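Local coordinates for protein maleylacetate reductase (Rhizobium, PDB 3W5S) that catalyses the NADH-dependent reduction of maleylacetate to 3-oxoadipate in the breakdown of gamma-resorcylate, at residues A[59-64]-A[82-87]; A[286-291]-A[346-351]. All coordinates share one frame; numbering follows the deposited sequence.

Contact 1: residues A[59-64]-A[82-87]. With SO4 (sulfate ion), chain D.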
ATOM      1  N   SER A  59     -16.616  10.111  20.976  1.00 16.36           N
ATOM      2  CA  SER A  59     -16.320   8.881  21.736  1.00 16.14           C
ATOM      3  C   SER A  59     -17.588   8.081  21.994  1.00 16.19           C
ATOM      4  O   SER A  59     -18.706   8.555  21.771  1.00 16.15           O
ATOM      5  CB  SER A  59     -15.611   9.219  23.076  1.00 16.70           C
ATOM      6  OG  SER A  59     -16.520   9.709  24.056  1.00 18.42           O
ATOM      7  N   THR A  60     -17.397   6.856  22.475  1.00 16.49           N
ATOM      8  CA  THR A  60     -18.432   6.143  23.206  1.00 17.69           C
ATOM      9  C   THR A  60     -18.391   6.609  24.682  1.00 19.01           C
ATOM     10  O   THR A  60     -17.469   7.298  25.123  1.00 19.80           O
ATOM     11  CB  THR A  60     -18.166   4.621  23.199  1.00 17.51           C
ATOM     12  OG1 THR A  60     -16.923   4.387  23.858  1.00 19.67           O
ATOM     13  CG2 THR A  60     -18.075   4.077  21.779  1.00 16.41           C
ATOM     14  N   PRO A  61     -19.365   6.172  25.478  1.00 20.81           N
ATOM     15  CA  PRO A  61     -19.298   6.496  26.902  1.00 22.36           C
ATOM     16  C   PRO A  61     -18.077   5.915  27.622  1.00 23.21           C
ATOM     17  O   PRO A  61     -17.659   6.460  28.659  1.00 24.90           O
ATOM     18  CB  PRO A  61     -20.604   5.910  27.443  1.00 23.43           C
ATOM     19  CG  PRO A  61     -21.541   6.045  26.301  1.00 22.44           C
ATOM     20  CD  PRO A  61     -20.684   5.646  25.098  1.00 20.68           C
ATOM     21  N   HIS A  62     -17.503   4.865  27.032  1.00 23.75           N
ATOM     22  CA  HIS A  62     -16.379   4.132  27.607  1.00 23.51           C
ATOM     23  C   HIS A  62     -15.085   4.930  27.579  1.00 22.45           C
ATOM     24  O   HIS A  62     -14.138   4.609  28.303  1.00 23.06           O
ATOM     25  CB  HIS A  62     -16.195   2.781  26.882  1.00 25.11           C
ATOM     26  CG  HIS A  62     -17.461   1.978  26.771  1.00 28.86           C
ATOM     27  ND1 HIS A  62     -18.100   1.744  25.571  1.00 32.93           N
ATOM     28  CD2 HIS A  62     -18.214   1.376  27.723  1.00 33.88           C
ATOM     29  CE1 HIS A  62     -19.186   1.021  25.788  1.00 34.25           C
ATOM     30  NE2 HIS A  62     -19.277   0.784  27.085  1.00 35.98           N
ATOM     31  N   GLN A  63     -15.042   5.970  26.743  1.00 20.57           N
ATOM     32  CA  GLN A  63     -13.881   6.851  26.687  1.00 20.18           C
ATOM     33  C   GLN A  63     -14.268   8.328  26.739  1.00 18.48           C
ATOM     34  O   GLN A  63     -13.558   9.203  26.247  1.00 19.29           O
ATOM     35  CB  GLN A  63     -13.005   6.555  25.482  1.00 19.95           C
ATOM     36  CG  GLN A  63     -12.355   5.166  25.570  1.00 19.50           C
ATOM     37  CD  GLN A  63     -11.167   5.011  24.661  1.00 21.19           C
ATOM     38  OE1 GLN A  63     -11.282   4.427  23.613  1.00 20.55           O
ATOM     39  NE2 GLN A  63     -10.019   5.564  25.056  1.00 21.07           N
ATOM     40  N   LYS A  64     -15.379   8.599  27.414  1.00 19.42           N
ATOM     41  CA  LYS A  64     -15.845   9.964  27.588  1.00 20.19           C
ATOM     42  C   LYS A  64     -14.804  10.900  28.217  1.00 20.19           C
ATOM     43  O   LYS A  64     -14.561  11.991  27.688  1.00 21.19           O
ATOM     44  CB  LYS A  64     -17.117   9.960  28.412  1.00 21.14           C
ATOM     45  CG  LYS A  64     -17.672  11.339  28.708  1.00 23.67           C
ATOM     46  CD  LYS A  64     -19.049  11.177  29.358  1.00 27.03           C
ATOM     47  CE  LYS A  64     -19.714  12.495  29.669  1.00 29.79           C
ATOM     48  NZ  LYS A  64     -19.085  13.168  30.841  1.00 33.67           N
ATOM     49  N   PHE A  82     -18.891  14.839  21.603  1.00 20.03           N
ATOM     50  CA  PHE A  82     -20.083  14.013  21.567  1.00 19.86           C
ATOM     51  C   PHE A  82     -19.642  12.611  21.969  1.00 19.58           C
ATOM     52  O   PHE A  82     -18.927  11.933  21.222  1.00 18.59           O
ATOM     53  CB  PHE A  82     -20.732  14.024  20.170  1.00 19.47           C
ATOM     54  CG  PHE A  82     -22.016  13.231  20.079  1.00 18.26           C
ATOM     55  CD1 PHE A  82     -23.253  13.854  20.289  1.00 21.86           C
ATOM     56  CD2 PHE A  82     -21.987  11.866  19.769  1.00 18.95           C
ATOM     57  CE1 PHE A  82     -24.446  13.120  20.191  1.00 20.48           C
ATOM     58  CE2 PHE A  82     -23.185  11.115  19.664  1.00 18.98           C
ATOM     59  CZ  PHE A  82     -24.417  11.744  19.886  1.00 20.85           C
ATOM     60  N   SER A  83     -20.067  12.189  23.162  1.00 20.23           N
ATOM     61  CA  SER A  83     -19.553  10.963  23.778  1.00 20.20           C
ATOM     62  C   SER A  83     -20.583   9.824  23.790  1.00 20.46           C
ATOM     63  O   SER A  83     -20.471   8.882  24.610  1.00 22.55           O
ATOM     64  CB  SER A  83     -18.993  11.270  25.187  1.00 19.81           C
ATOM     65  OG  SER A  83     -19.980  11.889  26.011  1.00 24.84           O
ATOM     66  N   ASP A  84     -21.521   9.851  22.841  1.00 20.47           N
ATOM     67  CA  ASP A  84     -22.630   8.902  22.822  1.00 19.83           C
ATOM     68  C   ASP A  84     -22.614   7.894  21.630  1.00 19.32           C
ATOM     69  O   ASP A  84     -23.627   7.258  21.285  1.00 19.70           O
ATOM     70  CB  ASP A  84     -23.974   9.670  22.978  1.00 21.53           C
ATOM     71  CG  ASP A  84     -24.149  10.293  24.388  1.00 24.82           C
ATOM     72  OD1 ASP A  84     -23.788   9.647  25.371  1.00 27.90           O
ATOM     73  OD2 ASP A  84     -24.637  11.445  24.500  1.00 29.93           O
ATOM     74  N   ALA A  85     -21.437   7.693  21.034  1.00 18.01           N
ATOM     75  CA  ALA A  85     -21.313   6.670  19.984  1.00 17.03           C
ATOM     76  C   ALA A  85     -21.787   5.307  20.481  1.00 18.22           C
ATOM     77  O   ALA A  85     -21.542   4.936  21.628  1.00 19.18           O
ATOM     78  CB  ALA A  85     -19.886   6.567  19.469  1.00 16.45           C
ATOM     79  N   ALA A  86     -22.433   4.561  19.587  1.00 17.30           N
ATOM     80  CA  ALA A  86     -23.091   3.297  19.911  1.00 17.87           C
ATOM     81  C   ALA A  86     -22.689   2.170  18.984  1.00 17.24           C
ATOM     82  O   ALA A  86     -22.427   2.386  17.784  1.00 16.61           O
ATOM     83  CB  ALA A  86     -24.614   3.487  19.896  1.00 18.97           C
ATOM     84  N   MET A  87     -22.627   0.964  19.529  1.00 17.31           N
ATOM     85  CA  MET A  87     -22.303  -0.193  18.706  1.00 17.15           C
ATOM     86  C   MET A  87     -23.292  -0.334  17.550  1.00 16.65           C
ATOM     87  O   MET A  87     -24.498  -0.108  17.713  1.00 18.02           O
ATOM     88  CB  MET A  87     -22.270  -1.462  19.557  1.00 17.71           C
ATOM     89  CG  MET A  87     -21.512  -2.600  18.918  1.00 18.24           C
ATOM     90  SD  MET A  87     -21.427  -3.990  20.047  1.00 20.30           S
ATOM     91  CE  MET A  87     -20.235  -3.390  21.237  1.00 22.92           C
TER
HETATM   92  S   SO4 D 402     -15.542   0.726  22.797  1.00 28.10           S
HETATM   93  O1  SO4 D 402     -16.520   0.665  21.697  1.00 28.27           O
HETATM   94  O2  SO4 D 402     -15.897  -0.165  23.911  1.00 33.91           O
HETATM   95  O3  SO4 D 402     -14.241   0.359  22.250  1.00 30.51           O
HETATM   96  O4  SO4 D 402     -15.543   2.104  23.317  1.00 27.53           O

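Contact 2: residues A[286-291]-A[346-351]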
ATOM      1  N   ALA A 286     -12.996 -22.193   8.180  1.00 15.20           N
ATOM      2  CA  ALA A 286     -13.038 -23.618   7.868  1.00 15.07           C
ATOM      3  C   ALA A 286     -13.911 -23.908   6.648  1.00 15.25           C
ATOM      4  O   ALA A 286     -13.573 -24.763   5.829  1.00 17.25           O
ATOM      5  CB  ALA A 286     -13.560 -24.411   9.072  1.00 15.63           C
ATOM      6  N   TYR A 287     -15.034 -23.200   6.539  1.00 14.86           N
ATOM      7  CA  TYR A 287     -15.934 -23.395   5.399  1.00 14.92           C
ATOM      8  C   TYR A 287     -15.261 -23.029   4.078  1.00 15.38           C
ATOM      9  O   TYR A 287     -15.291 -23.799   3.112  1.00 17.09           O
ATOM     10  CB  TYR A 287     -17.203 -22.570   5.638  1.00 15.73           C
ATOM     11  CG  TYR A 287     -18.252 -22.676   4.548  1.00 16.25           C
ATOM     12  CD1 TYR A 287     -19.158 -23.728   4.518  1.00 18.89           C
ATOM     13  CD2 TYR A 287     -18.342 -21.693   3.549  1.00 16.12           C
ATOM     14  CE1 TYR A 287     -20.116 -23.808   3.521  1.00 20.55           C
ATOM     15  CE2 TYR A 287     -19.314 -21.769   2.568  1.00 18.56           C
ATOM     16  CZ  TYR A 287     -20.187 -22.817   2.557  1.00 19.87           C
ATOM     17  OH  TYR A 287     -21.158 -22.915   1.578  1.00 24.76           O
ATOM     18  N   VAL A 288     -14.644 -21.857   4.042  1.00 15.03           N
ATOM     19  CA  VAL A 288     -13.996 -21.410   2.814  1.00 14.41           C
ATOM     20  C   VAL A 288     -12.758 -22.264   2.507  1.00 14.63           C
ATOM     21  O   VAL A 288     -12.428 -22.519   1.339  1.00 15.04           O
ATOM     22  CB  VAL A 288     -13.656 -19.913   2.934  1.00 14.77           C
ATOM     23  CG1 VAL A 288     -12.877 -19.428   1.732  1.00 15.53           C
ATOM     24  CG2 VAL A 288     -14.969 -19.106   3.044  1.00 16.40           C
ATOM     25  N   GLU A 289     -12.062 -22.688   3.559  1.00 15.32           N
ATOM     26  CA  GLU A 289     -10.817 -23.455   3.395  1.00 16.18           C
ATOM     27  C   GLU A 289     -11.026 -24.782   2.672  1.00 17.45           C
ATOM     28  O   GLU A 289     -10.104 -25.296   2.046  1.00 18.13           O
ATOM     29  CB  GLU A 289     -10.162 -23.677   4.775  1.00 17.18           C
ATOM     30  CG  GLU A 289      -8.778 -24.281   4.734  1.00 20.47           C
ATOM     31  CD  GLU A 289      -8.129 -24.329   6.109  1.00 23.52           C
ATOM     32  OE1 GLU A 289      -8.882 -24.371   7.119  1.00 22.76           O
ATOM     33  OE2 GLU A 289      -6.865 -24.308   6.151  1.00 21.95           O
ATOM     34  N   GLN A 290     -12.236 -25.322   2.729  1.00 17.93           N
ATOM     35  CA  GLN A 290     -12.558 -26.544   2.003  1.00 19.87           C
ATOM     36  C   GLN A 290     -12.401 -26.345   0.510  1.00 19.87           C
ATOM     37  O   GLN A 290     -12.014 -27.275  -0.199  1.00 22.08           O
ATOM     38  CB  GLN A 290     -13.994 -26.957   2.308  1.00 21.23           C
ATOM     39  CG  GLN A 290     -14.145 -27.484   3.704  1.00 24.87           C
ATOM     40  CD  GLN A 290     -13.670 -28.931   3.813  1.00 31.71           C
ATOM     41  OE1 GLN A 290     -12.749 -29.248   4.570  1.00 35.97           O
ATOM     42  NE2 GLN A 290     -14.292 -29.815   3.041  1.00 36.66           N
ATOM     43  N   ALA A 291     -12.673 -25.127   0.046  1.00 18.73           N
ATOM     44  CA  ALA A 291     -12.664 -24.819  -1.384  1.00 19.32           C
ATOM     45  C   ALA A 291     -11.369 -24.203  -1.910  1.00 18.72           C
ATOM     46  O   ALA A 291     -10.938 -24.532  -3.038  1.00 19.88           O
ATOM     47  CB  ALA A 291     -13.856 -23.901  -1.708  1.00 20.40           C
ATOM     48  N   TYR A 346     -22.140 -10.873   0.456  1.00 22.01           N
ATOM     49  CA  TYR A 346     -20.804 -10.526  -0.022  1.00 21.36           C
ATOM     50  C   TYR A 346     -20.250 -11.690  -0.835  1.00 21.49           C
ATOM     51  O   TYR A 346     -20.566 -12.858  -0.553  1.00 22.22           O
ATOM     52  CB  TYR A 346     -19.842 -10.164   1.124  1.00 20.10           C
ATOM     53  CG  TYR A 346     -20.340  -9.125   2.113  1.00 19.46           C
ATOM     54  CD1 TYR A 346     -21.366  -8.232   1.789  1.00 20.21           C
ATOM     55  CD2 TYR A 346     -19.749  -9.015   3.370  1.00 17.87           C
ATOM     56  CE1 TYR A 346     -21.820  -7.293   2.725  1.00 19.53           C
ATOM     57  CE2 TYR A 346     -20.188  -8.072   4.304  1.00 18.18           C
ATOM     58  CZ  TYR A 346     -21.222  -7.227   3.977  1.00 18.78           C
ATOM     59  OH  TYR A 346     -21.695  -6.296   4.874  1.00 19.29           O
ATOM     60  N   TRP A 347     -19.435 -11.381  -1.849  1.00 20.36           N
ATOM     61  CA  TRP A 347     -18.842 -12.426  -2.687  1.00 21.03           C
ATOM     62  C   TRP A 347     -18.030 -13.431  -1.880  1.00 19.85           C
ATOM     63  O   TRP A 347     -17.301 -13.057  -0.968  1.00 19.63           O
ATOM     64  CB  TRP A 347     -17.951 -11.801  -3.766  1.00 21.55           C
ATOM     65  CG  TRP A 347     -17.468 -12.753  -4.821  1.00 21.52           C
ATOM     66  CD1 TRP A 347     -18.070 -13.014  -6.017  1.00 24.02           C
ATOM     67  CD2 TRP A 347     -16.277 -13.559  -4.786  1.00 21.75           C
ATOM     68  NE1 TRP A 347     -17.331 -13.929  -6.731  1.00 26.18           N
ATOM     69  CE2 TRP A 347     -16.227 -14.283  -5.998  1.00 23.42           C
ATOM     70  CE3 TRP A 347     -15.257 -13.749  -3.842  1.00 20.24           C
ATOM     71  CZ2 TRP A 347     -15.183 -15.184  -6.302  1.00 22.57           C
ATOM     72  CZ3 TRP A 347     -14.199 -14.643  -4.152  1.00 18.99           C
ATOM     73  CH2 TRP A 347     -14.180 -15.340  -5.366  1.00 20.72           C
ATOM     74  N   CYS A 348     -18.127 -14.699  -2.268  1.00 19.33           N
ATOM     75  CA  CYS A 348     -17.404 -15.812  -1.626  1.00 18.84           C
ATOM     76  C   CYS A 348     -16.922 -16.821  -2.691  1.00 18.77           C
ATOM     77  O   CYS A 348     -17.645 -17.083  -3.649  1.00 19.96           O
ATOM     78  CB  CYS A 348     -18.356 -16.518  -0.663  1.00 18.70           C
ATOM     79  SG  CYS A 348     -17.542 -17.726   0.436  1.00 18.99           S
ATOM     80  N   PRO A 349     -15.715 -17.411  -2.530  1.00 18.85           N
ATOM     81  CA  PRO A 349     -15.239 -18.405  -3.507  1.00 20.16           C
ATOM     82  C   PRO A 349     -16.024 -19.718  -3.481  1.00 21.83           C
ATOM     83  O   PRO A 349     -15.930 -20.491  -4.425  1.00 23.19           O
ATOM     84  CB  PRO A 349     -13.751 -18.621  -3.132  1.00 20.36           C
ATOM     85  CG  PRO A 349     -13.595 -18.069  -1.789  1.00 18.29           C
ATOM     86  CD  PRO A 349     -14.667 -17.032  -1.563  1.00 18.43           C
ATOM     87  N   ARG A 350     -16.802 -19.931  -2.422  1.00 22.11           N
ATOM     88  CA  ARG A 350     -17.707 -21.069  -2.293  1.00 24.45           C
ATOM     89  C   ARG A 350     -19.149 -20.521  -2.340  1.00 24.81           C
ATOM     90  O   ARG A 350     -19.404 -19.439  -1.777  1.00 25.45           O
ATOM     91  CB  ARG A 350     -17.405 -21.748  -0.942  1.00 23.96           C
ATOM     92  CG  ARG A 350     -17.970 -23.118  -0.783  1.00 28.07           C
ATOM     93  CD  ARG A 350     -17.316 -23.891   0.331  1.00 26.48           C
ATOM     94  NE  ARG A 350     -18.146 -25.047   0.568  1.00 28.17           N
ATOM     95  CZ  ARG A 350     -18.113 -25.842   1.626  1.00 29.72           C
ATOM     96  NH1 ARG A 350     -17.250 -25.652   2.605  1.00 28.34           N
ATOM     97  NH2 ARG A 350     -18.959 -26.866   1.688  1.00 33.30           N
ATOM     98  N   PRO A 351     -20.094 -21.240  -2.985  1.00 25.38           N
ATOM     99  CA  PRO A 351     -21.506 -20.852  -2.922  1.00 26.06           C
ATOM    100  C   PRO A 351     -21.926 -20.802  -1.467  1.00 25.98           C
ATOM    101  O   PRO A 351     -21.492 -21.646  -0.680  1.00 27.08           O
ATOM    102  CB  PRO A 351     -22.232 -22.011  -3.618  1.00 26.79           C
ATOM    103  CG  PRO A 351     -21.240 -22.539  -4.584  1.00 27.11           C
ATOM    104  CD  PRO A 351     -19.902 -22.415  -3.856  1.00 25.77           C
TER

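Contact 1: residues A[59-64]-A[82-87]
With chi1 at 77°, S59 holds its OG between its own backbone N and carbonyl carbon, and OG meets S83 from that position. It lies 3.1 Å from S83 CB and also donates a hydrogen bond to T60 O. That bond comes from above the carbonyl plane. Q63 N reaches T60 O from the other face, so two donors grip this oxygen. A similar torsion at T60 (chi1 62°) leaves CG2 beside the backbone N, 3.6 Å from A85 O. The same rotation presents OG1 to a sulfate ion, probably from the crystallisation liquor. T60 OG1 donates to sulfate O4 over 2.7 Å, and H62 ND1 adds a weak bond to the same oxygen.

The backbones are tied by two bonds that both use S59. S59 N donates to F82 O at 3.0 Å, and A85 N donates to S59 O at 3.0 Å. The first carries on the pairing of the parallel strands 55-58 and 78-82. The second departs from the regular parallel pattern, since A85 N and not D84 N donates to S59 O. The setting is the parallel sheet of the N-terminal NADH-binding alpha/beta domain. Both segments are loops that lead from a strand into the next helix, with Q63 as the N-cap residue of helix 64-74.

P61 covers S83 O with its ring. Its CD is 3.3 Å from that oxygen. The aliphatic part of K64 runs past S83, with CD 3.5 Å from S83 OG, while NZ goes on to a salt bridge with E68. The methyl of A85 packs on S59 O and, beyond the two loops, on L120 of helix 115-128. Q63 OE1 forms hydrogen bonds with T137 OG1 and with a pocket-bound benzamidine, probably from the same liquor.

Contact 2: residues A[286-291]-A[346-351]
Two hydrogen bonds join Y287 to the loop 346-351, one accepted by its backbone carbonyl and one given by its hydroxyl. R350 NH1 donates to Y287 O at 2.7 Å, and the oxygen lies in the guanidinium plane. Y287 OH donates to P351 O at 2.6 Å, in the carbonyl plane of P351. This acceptor also sits at the edge of the tyrosine ring.

The guanidinium of R350 lies flat on one face of the ring, with the planes 7° apart. This is a stacked cation-pi pair, with R350 CZ 3.8 Å from the ring centroid. R350 CD sits over the same face in a CH-pi contact. R350 can span the ring because its chain is extended from CG to NE, with CG anti to the backbone N (chi1 -165°). With Y287 replaced by an alanine, P351 O would probably lose this donor and the R350 guanidinium its stacking face, leaving it freer to turn.

Further out, Q290 CB is 3.5 Å from R350 NH1, and A291 CB packs on R350 CD. V288 makes the apolar part: CG2 meets C348 SG at 3.9 Å, and CG1 meets P349 CG. The contact joins the C-terminal part of helix 273-289 to the loop that leads into helix 354-366, in the helical domain. Y287 also touches L257 of helix 257-269 and A356 and L360 of helix 354-366. The ring spreads over a cation whose NH1 is bonded to a backbone carbonyl, so stacking and hydrogen bonding together probably restrict rotation of the arginine.

Contacts 1 and 2 lie on opposite sides of the chain's centre, with their own centres 36 Å apart, and they do not touch. Both are partly buried, each with some buried residues and some exposed ones. Contact 1 belongs to the NADH-binding domain and joins two loops that follow neighbouring parallel strands. Contact 2 belongs to the helical domain and joins the last part of a helix and what follows to a loop. No helix or strand is shared. The chemistry follows the place. At 59-64 and 82-87 main-chain bonds carry the sheet pairing on and then depart from it, whereas at 286-291 and 346-351 side chains supply the cross-contact donors and an aromatic face carries a cation.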